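Local coordinates for protein isomerase/lactonizing enzyme (Agrobacterium tumefaciens, PDB 1RVK) that is of unknown function but, as a magnesium-binding member of the enolase superfamily, probably abstracts a proton alpha to a substrate carboxylate in an isomerase or lactonizing reaction, at residues H49-P54 against D344-L349; M314-V319 against H360-P365; S348-M353 against L367-D372. All coordinates share one frame; numbering follows the deposited sequence.

Interaction 1. Residues H49-P54 against D344-L349; sequences HSFTAP and DYLKSL
F51 and Y345 form an oblique aromatic contact that joins an edge strand, 47-52, of the three-stranded N-terminal sheet to the long loop between strands 328-333 and 358-360. Their rings, with centroids 4.9 Å apart and planes inclined at 44°, are too tilted for an offset stack and too flat for a T-shaped pair. The CD1-CE1 bond of Y345 lies over one face of F51, Y345 CE1 3.8 Å above the plane and over the ring centre, Y345 CD1 3.9 Å from F51 CE1. The two side chains run past each other in opposite senses, and the rings fill the gap between backbones whose CA atoms, those of F51 and Y345, are 10.5 Å apart. Y345 reaches this place with CG held between its backbone N and carbonyl carbon (chi1 59°). L346 supplies a smaller, looser contact, its CD1 methyl 4.2 Å from F51 CE2. The touching atoms are carbons, and the three residues are partly exposed. F11 meets Y345 edge-to-face, F375 and I376 of helix 373-378 touch Y345 and F51 respectively, and M37 packs on F51 from the adjoining strand, extending the pair into a larger hydrophobic cluster. Such a cluster, with the N-terminal sheet held against a late segment of the chain, fits the two-domain plan of the enolase superfamily, in which a capping domain is packed against a TIM-type barrel domain.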
loop_
_atom_site.group_PDB
_atom_site.type_symbol
_atom_site.label_atom_id
_atom_site.label_comp_id
_atom_site.label_asym_id
_atom_site.label_seq_id
_atom_site.Cartn_x
_atom_site.Cartn_y
_atom_site.Cartn_z
ATOM N N HIS A 49 -10.275 -3.238 -15.207
ATOM C CA HIS A 49 -10.869 -2.562 -14.054
ATOM C C HIS A 49 -9.892 -2.299 -12.914
ATOM O O HIS A 49 -8.880 -2.985 -12.778
ATOM C CB HIS A 49 -12.008 -3.413 -13.485
ATOM C CG HIS A 49 -12.855 -4.073 -14.525
ATOM N ND1 HIS A 49 -13.869 -3.417 -15.187
ATOM C CD2 HIS A 49 -12.823 -5.328 -15.033
ATOM C CE1 HIS A 49 -14.427 -4.239 -16.059
ATOM N NE2 HIS A 49 -13.811 -5.405 -15.985
ATOM N N SER A 50 -10.224 -1.315 -12.085
ATOM C CA SER A 50 -9.412 -0.984 -10.920
ATOM C C SER A 50 -10.265 -0.195 -9.928
ATOM O O SER A 50 -11.122 0.593 -10.324
ATOM C CB SER A 50 -8.175 -0.182 -11.333
ATOM O OG SER A 50 -7.176 -0.281 -10.332
ATOM N N PHE A 51 -10.022 -0.411 -8.638
ATOM C CA PHE A 51 -10.790 0.238 -7.579
ATOM C C PHE A 51 -10.075 1.385 -6.879
ATOM O O PHE A 51 -8.851 1.382 -6.752
ATOM C CB PHE A 51 -11.181 -0.809 -6.534
ATOM C CG PHE A 51 -12.056 -1.899 -7.074
ATOM C CD1 PHE A 51 -13.431 -1.721 -7.162
ATOM C CD2 PHE A 51 -11.501 -3.090 -7.538
ATOM C CE1 PHE A 51 -14.246 -2.713 -7.706
ATOM C CE2 PHE A 51 -12.308 -4.088 -8.084
ATOM C CZ PHE A 51 -13.682 -3.897 -8.168
ATOM N N THR A 52 -10.853 2.363 -6.419
ATOM C CA THR A 52 -10.310 3.509 -5.693
ATOM C C THR A 52 -11.445 4.296 -5.050
ATOM O O THR A 52 -12.617 3.965 -5.228
ATOM C CB THR A 52 -9.509 4.455 -6.619
ATOM O OG1 THR A 52 -8.745 5.366 -5.818
ATOM C CG2 THR A 52 -10.442 5.244 -7.526
ATOM N N ALA A 53 -11.096 5.329 -4.292
ATOM C CA ALA A 53 -12.094 6.162 -3.631
ATOM C C ALA A 53 -12.777 7.048 -4.670
ATOM O O ALA A 53 -12.129 7.559 -5.582
ATOM C CB ALA A 53 -11.433 7.022 -2.558
ATOM N N PRO A 54 -14.094 7.259 -4.526
ATOM C CA PRO A 54 -14.901 8.079 -5.437
ATOM C C PRO A 54 -14.304 9.421 -5.868
ATOM O O PRO A 54 -14.294 9.740 -7.055
ATOM C CB PRO A 54 -16.210 8.252 -4.669
ATOM C CG PRO A 54 -16.327 6.951 -3.931
ATOM C CD PRO A 54 -14.916 6.754 -3.411
ATOM N N ASP A 344 -16.915 -7.695 0.194
ATOM C CA ASP A 344 -18.172 -8.175 -0.365
ATOM C C ASP A 344 -18.277 -8.034 -1.882
ATOM O O ASP A 344 -19.067 -8.738 -2.517
ATOM C CB ASP A 344 -19.379 -7.503 0.318
ATOM C CG ASP A 344 -19.275 -5.984 0.375
ATOM O OD1 ASP A 344 -18.403 -5.395 -0.300
ATOM O OD2 ASP A 344 -20.092 -5.375 1.106
ATOM N N TYR A 345 -17.476 -7.151 -2.473
ATOM C CA TYR A 345 -17.525 -6.955 -3.921
ATOM C C TYR A 345 -16.526 -7.816 -4.698
ATOM O O TYR A 345 -16.393 -7.685 -5.916
ATOM C CB TYR A 345 -17.344 -5.465 -4.262
ATOM C CG TYR A 345 -16.051 -4.840 -3.779
ATOM C CD1 TYR A 345 -14.898 -4.884 -4.561
ATOM C CD2 TYR A 345 -15.983 -4.201 -2.541
ATOM C CE1 TYR A 345 -13.706 -4.307 -4.124
ATOM C CE2 TYR A 345 -14.794 -3.619 -2.090
ATOM C CZ TYR A 345 -13.661 -3.676 -2.888
ATOM O OH TYR A 345 -12.485 -3.103 -2.452
ATOM N N LEU A 346 -15.842 -8.705 -3.986
ATOM C CA LEU A 346 -14.866 -9.614 -4.580
ATOM C C LEU A 346 -15.277 -11.041 -4.211
ATOM O O LEU A 346 -15.537 -11.327 -3.046
ATOM C CB LEU A 346 -13.464 -9.306 -4.036
ATOM C CG LEU A 346 -12.460 -8.601 -4.956
ATOM C CD1 LEU A 346 -13.146 -7.568 -5.825
ATOM C CD2 LEU A 346 -11.363 -7.969 -4.107
ATOM N N LYS A 347 -15.339 -11.929 -5.196
ATOM C CA LYS A 347 -15.747 -13.312 -4.948
ATOM C C LYS A 347 -14.695 -14.153 -4.229
ATOM O O LYS A 347 -15.031 -15.110 -3.532
ATOM C CB LYS A 347 -16.119 -14.000 -6.266
ATOM C CG LYS A 347 -17.282 -13.363 -7.017
ATOM C CD LYS A 347 -17.665 -14.218 -8.222
ATOM C CE LYS A 347 -18.838 -13.637 -8.988
ATOM N NZ LYS A 347 -18.498 -12.329 -9.599
ATOM N N SER A 348 -13.425 -13.798 -4.409
ATOM C CA SER A 348 -12.319 -14.526 -3.786
ATOM C C SER A 348 -11.258 -13.520 -3.369
ATOM O O SER A 348 -11.276 -12.378 -3.823
ATOM C CB SER A 348 -11.698 -15.512 -4.782
ATOM O OG SER A 348 -12.665 -16.409 -5.301
ATOM N N LEU A 349 -10.332 -13.950 -2.516
ATOM C CA LEU A 349 -9.260 -13.074 -2.057
ATOM C C LEU A 349 -8.200 -12.902 -3.133
ATOM O O LEU A 349 -7.894 -13.833 -3.877
ATOM C CB LEU A 349 -8.579 -13.642 -0.809
ATOM C CG LEU A 349 -9.345 -13.699 0.515
ATOM C CD1 LEU A 349 -9.668 -12.291 0.972
ATOM C CD2 LEU A 349 -10.610 -14.524 0.349
#

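Interaction 2. Residues M314-V319 against H360-P365; sequences MNLHVV and HVPDRP
V361 is the centre of this buried contact, dividing its two methyl groups between L316 and H317 on consecutive positions of helix 313-321. CG1 lies over one face of the H317 imidazole in a CH-pi contact, 4.3 Å from the ring centroid and 26° off the normal, nearest to H317 CE1. The other methyl, CG2, packs at 4.1 Å against L316 CG, the two side chains passing in opposite directions. With its CG anti to the backbone N (chi1 180°), L316 extends off the helix toward the loop, and its CD2 also approaches P362 CD at 4.3 Å. A chi1 of -170° at V361, which sets CG1 opposite the backbone N, turns one methyl to the imidazole and the other to the leucine. H317 is held at both nitrogens, which should limit rotation of its ring: ND1 is hydrogen-bonded to the backbone N of Y121, and NE2 makes a weak bond to the carbonyl of L367. The contact seats helix 313-321 against the chain leaving strand 358-360. L316 also touches V131 of strand 130-137, V361 shares a backbone hydrogen bond with D129 just before that strand, and V318 turns to helices 283-286 and 289-301.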
loop_
_atom_site.group_PDB
_atom_site.type_symbol
_atom_site.label_atom_id
_atom_site.label_comp_id
_atom_site.label_asym_id
_atom_site.label_seq_id
_atom_site.Cartn_x
_atom_site.Cartn_y
_atom_site.Cartn_z
HETATM N N MSE A 314 -2.832 -4.965 -7.060
HETATM C CA MSE A 314 -1.891 -4.071 -7.728
HETATM C C MSE A 314 -0.493 -4.112 -7.121
HETATM O O MSE A 314 0.506 -4.146 -7.846
HETATM C CB MSE A 314 -2.423 -2.637 -7.723
HETATM C CG MSE A 314 -2.701 -2.069 -6.348
HETATM SE SE MSE A 314 -3.679 -0.398 -6.475
HETATM C CE MSE A 314 -3.436 0.204 -4.655
ATOM N N ASN A 315 -0.417 -4.118 -5.794
ATOM C CA ASN A 315 0.877 -4.161 -5.129
ATOM C C ASN A 315 1.457 -5.567 -5.111
ATOM O O ASN A 315 2.672 -5.739 -5.225
ATOM C CB ASN A 315 0.760 -3.618 -3.699
ATOM C CG ASN A 315 0.564 -2.121 -3.672
ATOM O OD1 ASN A 315 1.403 -1.371 -4.174
ATOM N ND2 ASN A 315 -0.548 -1.674 -3.099
ATOM N N LEU A 316 0.596 -6.574 -4.973
ATOM C CA LEU A 316 1.059 -7.957 -4.955
ATOM C C LEU A 316 1.756 -8.316 -6.268
ATOM O O LEU A 316 2.770 -9.016 -6.273
ATOM C CB LEU A 316 -0.117 -8.915 -4.718
ATOM C CG LEU A 316 0.212 -10.411 -4.680
ATOM C CD1 LEU A 316 1.257 -10.691 -3.612
ATOM C CD2 LEU A 316 -1.058 -11.209 -4.404
ATOM N N HIS A 317 1.217 -7.837 -7.385
ATOM C CA HIS A 317 1.819 -8.146 -8.675
ATOM C C HIS A 317 3.196 -7.508 -8.837
ATOM O O HIS A 317 4.080 -8.090 -9.464
ATOM C CB HIS A 317 0.877 -7.733 -9.806
ATOM C CG HIS A 317 -0.221 -8.723 -10.051
ATOM N ND1 HIS A 317 -0.107 -9.746 -10.967
ATOM C CD2 HIS A 317 -1.422 -8.891 -9.448
ATOM C CE1 HIS A 317 -1.189 -10.503 -10.917
ATOM N NE2 HIS A 317 -2.003 -10.007 -10.003
ATOM N N VAL A 318 3.384 -6.321 -8.269
ATOM C CA VAL A 318 4.687 -5.666 -8.351
ATOM C C VAL A 318 5.685 -6.508 -7.554
ATOM O O VAL A 318 6.800 -6.765 -8.005
ATOM C CB VAL A 318 4.640 -4.230 -7.769
ATOM C CG1 VAL A 318 6.049 -3.644 -7.688
ATOM C CG2 VAL A 318 3.771 -3.344 -8.658
ATOM N N VAL A 319 5.272 -6.948 -6.370
ATOM C CA VAL A 319 6.141 -7.765 -5.526
ATOM C C VAL A 319 6.496 -9.101 -6.195
ATOM O O VAL A 319 7.633 -9.561 -6.115
ATOM C CB VAL A 319 5.478 -8.038 -4.155
ATOM C CG1 VAL A 319 6.309 -9.041 -3.350
ATOM C CG2 VAL A 319 5.337 -6.731 -3.380
ATOM N N HIS A 360 -0.048 -16.515 -2.032
ATOM C CA HIS A 360 0.050 -17.091 -3.369
ATOM C C HIS A 360 -0.700 -16.240 -4.379
ATOM O O HIS A 360 -1.906 -16.037 -4.252
ATOM C CB HIS A 360 -0.518 -18.513 -3.384
ATOM C CG HIS A 360 0.316 -19.502 -2.635
ATOM N ND1 HIS A 360 0.410 -19.508 -1.259
ATOM C CD2 HIS A 360 1.123 -20.497 -3.073
ATOM C CE1 HIS A 360 1.239 -20.466 -0.883
ATOM N NE2 HIS A 360 1.685 -21.080 -1.964
ATOM N N VAL A 361 0.016 -15.734 -5.378
ATOM C CA VAL A 361 -0.612 -14.900 -6.392
ATOM C C VAL A 361 -1.621 -15.728 -7.179
ATOM O O VAL A 361 -1.280 -16.767 -7.746
ATOM C CB VAL A 361 0.420 -14.319 -7.379
ATOM C CG1 VAL A 361 -0.248 -13.258 -8.253
ATOM C CG2 VAL A 361 1.606 -13.734 -6.619
ATOM N N PRO A 362 -2.882 -15.282 -7.216
ATOM C CA PRO A 362 -3.919 -16.014 -7.949
ATOM C C PRO A 362 -3.545 -16.218 -9.411
ATOM O O PRO A 362 -2.934 -15.349 -10.032
ATOM C CB PRO A 362 -5.145 -15.119 -7.792
ATOM C CG PRO A 362 -4.923 -14.485 -6.451
ATOM C CD PRO A 362 -3.457 -14.118 -6.519
ATOM N N ASP A 363 -3.909 -17.372 -9.956
ATOM C CA ASP A 363 -3.619 -17.656 -11.350
ATOM C C ASP A 363 -4.822 -17.190 -12.166
ATOM O O ASP A 363 -5.522 -17.994 -12.782
ATOM C CB ASP A 363 -3.391 -19.155 -11.555
ATOM C CG ASP A 363 -2.746 -19.467 -12.893
ATOM O OD1 ASP A 363 -2.620 -20.664 -13.232
ATOM O OD2 ASP A 363 -2.358 -18.513 -13.603
ATOM N N ARG A 364 -5.071 -15.885 -12.136
ATOM C CA ARG A 364 -6.181 -15.283 -12.864
ATOM C C ARG A 364 -5.613 -14.153 -13.716
ATOM O O ARG A 364 -4.615 -13.536 -13.346
ATOM C CB ARG A 364 -7.234 -14.743 -11.885
ATOM C CG ARG A 364 -7.823 -15.803 -10.949
ATOM C CD ARG A 364 -9.099 -15.316 -10.266
ATOM N NE ARG A 364 -8.860 -14.346 -9.199
ATOM C CZ ARG A 364 -8.705 -14.661 -7.915
ATOM N NH1 ARG A 364 -8.762 -15.928 -7.524
ATOM N NH2 ARG A 364 -8.500 -13.708 -7.018
ATOM N N PRO A 365 -6.234 -13.872 -14.873
ATOM C CA PRO A 365 -5.781 -12.812 -15.784
ATOM C C PRO A 365 -5.843 -11.383 -15.247
ATOM O O PRO A 365 -6.664 -11.057 -14.387
ATOM C CB PRO A 365 -6.667 -13.015 -17.014
ATOM C CG PRO A 365 -7.932 -13.544 -16.425
ATOM C CD PRO A 365 -7.431 -14.544 -15.406
#

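Interaction 3. Residues S348-M353 against L367-D372; sequences SLSDPM and LGEDID
The carboxylate of D370 takes the hydroxyl of S348 on OD1, through the anti lone pair, the one turned away from OD2; S348 OG is the donor, at 2.9 Å. D370 presents this group with CG anti to its backbone N (chi1 -161°), and the R364 side chain packs against D370 CB. The second flat group, the E369 carboxylate, meets the opposing segment through water: one water lies 2.8 Å from S350 OG and donates to E369 OE2 at 2.5 Å, a doubtfully short distance. The same hydroxyl is also 2.8 Å from another water, so two waters grip it, while its direct approach to the partner segment is a 3.9 Å contact of S350 OG with E369 CG. That other water donates to S348 O and accepts from D370 N, tying the backbones together at 2.9 Å on either bond. A third, longer bridge runs from S350 O to L367 O, the water donating to both carbonyls. Backbone hydrogen bonds of D370 with K347 and of D372 with Y345 continue the pairing beyond S348. One direct bond and three water bridges make this a hydrated polar seam, in which the S348 hydroxyl would be expected to stabilise negative charge on D370.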
loop_
_atom_site.group_PDB
_atom_site.type_symbol
_atom_site.label_atom_id
_atom_site.label_comp_id
_atom_site.label_asym_id
_atom_site.label_seq_id
_atom_site.Cartn_x
_atom_site.Cartn_y
_atom_site.Cartn_z
ATOM N N SER A 348 -13.425 -13.798 -4.409
ATOM C CA SER A 348 -12.319 -14.526 -3.786
ATOM C C SER A 348 -11.258 -13.520 -3.369
ATOM O O SER A 348 -11.276 -12.378 -3.823
ATOM C CB SER A 348 -11.698 -15.512 -4.782
ATOM O OG SER A 348 -12.665 -16.409 -5.301
ATOM N N LEU A 349 -10.332 -13.950 -2.516
ATOM C CA LEU A 349 -9.260 -13.074 -2.057
ATOM C C LEU A 349 -8.200 -12.902 -3.133
ATOM O O LEU A 349 -7.894 -13.833 -3.877
ATOM C CB LEU A 349 -8.579 -13.642 -0.809
ATOM C CG LEU A 349 -9.345 -13.699 0.515
ATOM C CD1 LEU A 349 -9.668 -12.291 0.972
ATOM C CD2 LEU A 349 -10.610 -14.524 0.349
ATOM N N SER A 350 -7.639 -11.704 -3.211
ATOM C CA SER A 350 -6.589 -11.436 -4.177
ATOM C C SER A 350 -5.262 -11.882 -3.581
ATOM O O SER A 350 -4.297 -12.112 -4.309
ATOM C CB SER A 350 -6.508 -9.940 -4.496
ATOM O OG SER A 350 -7.670 -9.487 -5.166
ATOM N N ASP A 351 -5.227 -12.024 -2.257
ATOM C CA ASP A 351 -3.992 -12.393 -1.570
ATOM C C ASP A 351 -4.113 -13.488 -0.511
ATOM O O ASP A 351 -3.825 -13.262 0.665
ATOM C CB ASP A 351 -3.382 -11.141 -0.933
ATOM C CG ASP A 351 -4.332 -10.453 0.035
ATOM O OD1 ASP A 351 -5.511 -10.864 0.119
ATOM O OD2 ASP A 351 -3.903 -9.495 0.712
ATOM N N PRO A 352 -4.513 -14.700 -0.922
ATOM C CA PRO A 352 -4.662 -15.827 0.006
ATOM C C PRO A 352 -3.302 -16.167 0.606
ATOM O O PRO A 352 -2.294 -16.167 -0.103
ATOM C CB PRO A 352 -5.164 -16.964 -0.886
ATOM C CG PRO A 352 -5.638 -16.296 -2.135
ATOM C CD PRO A 352 -4.711 -15.137 -2.313
HETATM N N MSE A 353 -3.264 -16.470 1.899
HETATM C CA MSE A 353 -1.997 -16.808 2.538
HETATM C C MSE A 353 -2.056 -18.188 3.192
HETATM O O MSE A 353 -3.011 -18.497 3.913
HETATM C CB MSE A 353 -1.638 -15.751 3.587
HETATM C CG MSE A 353 -0.242 -15.927 4.175
HETATM SE SE MSE A 353 0.221 -14.588 5.486
HETATM C CE MSE A 353 -0.704 -15.355 7.012
ATOM N N LEU A 367 -5.055 -8.187 -13.116
ATOM C CA LEU A 367 -4.689 -8.039 -11.711
ATOM C C LEU A 367 -5.253 -9.205 -10.908
ATOM O O LEU A 367 -4.931 -9.382 -9.733
ATOM C CB LEU A 367 -5.216 -6.715 -11.156
ATOM C CG LEU A 367 -4.559 -5.460 -11.736
ATOM C CD1 LEU A 367 -5.325 -4.225 -11.291
ATOM C CD2 LEU A 367 -3.104 -5.391 -11.287
ATOM N N GLY A 368 -6.100 -10.002 -11.553
ATOM C CA GLY A 368 -6.665 -11.162 -10.892
ATOM C C GLY A 368 -7.714 -10.899 -9.832
ATOM O O GLY A 368 -7.989 -11.768 -9.004
ATOM N N GLU A 369 -8.304 -9.710 -9.833
ATOM C CA GLU A 369 -9.336 -9.416 -8.853
ATOM C C GLU A 369 -10.620 -10.096 -9.334
ATOM O O GLU A 369 -11.106 -9.832 -10.436
ATOM C CB GLU A 369 -9.503 -7.899 -8.693
ATOM C CG GLU A 369 -8.203 -7.216 -8.237
ATOM C CD GLU A 369 -8.363 -5.749 -7.864
ATOM O OE1 GLU A 369 -8.912 -4.975 -8.671
ATOM O OE2 GLU A 369 -7.922 -5.362 -6.760
ATOM N N ASP A 370 -11.136 -11.000 -8.507
ATOM C CA ASP A 370 -12.346 -11.770 -8.812
ATOM C C ASP A 370 -13.558 -10.894 -8.503
ATOM O O ASP A 370 -14.209 -11.045 -7.468
ATOM C CB ASP A 370 -12.359 -13.036 -7.947
ATOM C CG ASP A 370 -13.279 -14.116 -8.488
ATOM O OD1 ASP A 370 -13.357 -15.190 -7.855
ATOM O OD2 ASP A 370 -13.917 -13.896 -9.540
ATOM N N ILE A 371 -13.855 -9.981 -9.422
ATOM C CA ILE A 371 -14.935 -9.020 -9.251
ATOM C C ILE A 371 -16.362 -9.555 -9.313
ATOM O O ILE A 371 -16.740 -10.258 -10.250
ATOM C CB ILE A 371 -14.786 -7.880 -10.279
ATOM C CG1 ILE A 371 -13.367 -7.309 -10.193
ATOM C CG2 ILE A 371 -15.814 -6.790 -10.007
ATOM C CD1 ILE A 371 -13.036 -6.299 -11.264
ATOM N N ASP A 372 -17.151 -9.211 -8.299
ATOM C CA ASP A 372 -18.550 -9.622 -8.243
ATOM C C ASP A 372 -19.335 -8.477 -8.876
ATOM O O ASP A 372 -19.837 -7.598 -8.175
ATOM C CB ASP A 372 -18.998 -9.817 -6.791
ATOM C CG ASP A 372 -20.355 -10.506 -6.681
ATOM O OD1 ASP A 372 -21.174 -10.382 -7.616
ATOM O OD2 ASP A 372 -20.609 -11.163 -5.647
HETATM O O HOH W 1 -9.833 -11.076 -5.928
HETATM O O HOH W 2 -7.153 -6.803 -4.806
HETATM O O HOH W 3 -3.835 -10.559 -7.060
#

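How the interactions relate
Interactions 2 and 3 lie within the barrel family region, whereas interaction 1 connects that region to the N-terminal sheet. Along the chain, 49-54 comes far ahead; 314-319, 344-353, 360-365 and 367-372 follow in that order, so the segments of interactions 2 and 3 interleave. Interaction 3 has its centre about 9 Å from the centres of both others, which are about 14 Å apart. The loop 344-353 serves interactions 1 and 3, S348 and L349 belonging to both. It is also laced, probably by L349 O to R364 NH2, to the loop before helix 373-378, making one continuous zone from barrel helix 313-321 to the N-terminal sheet.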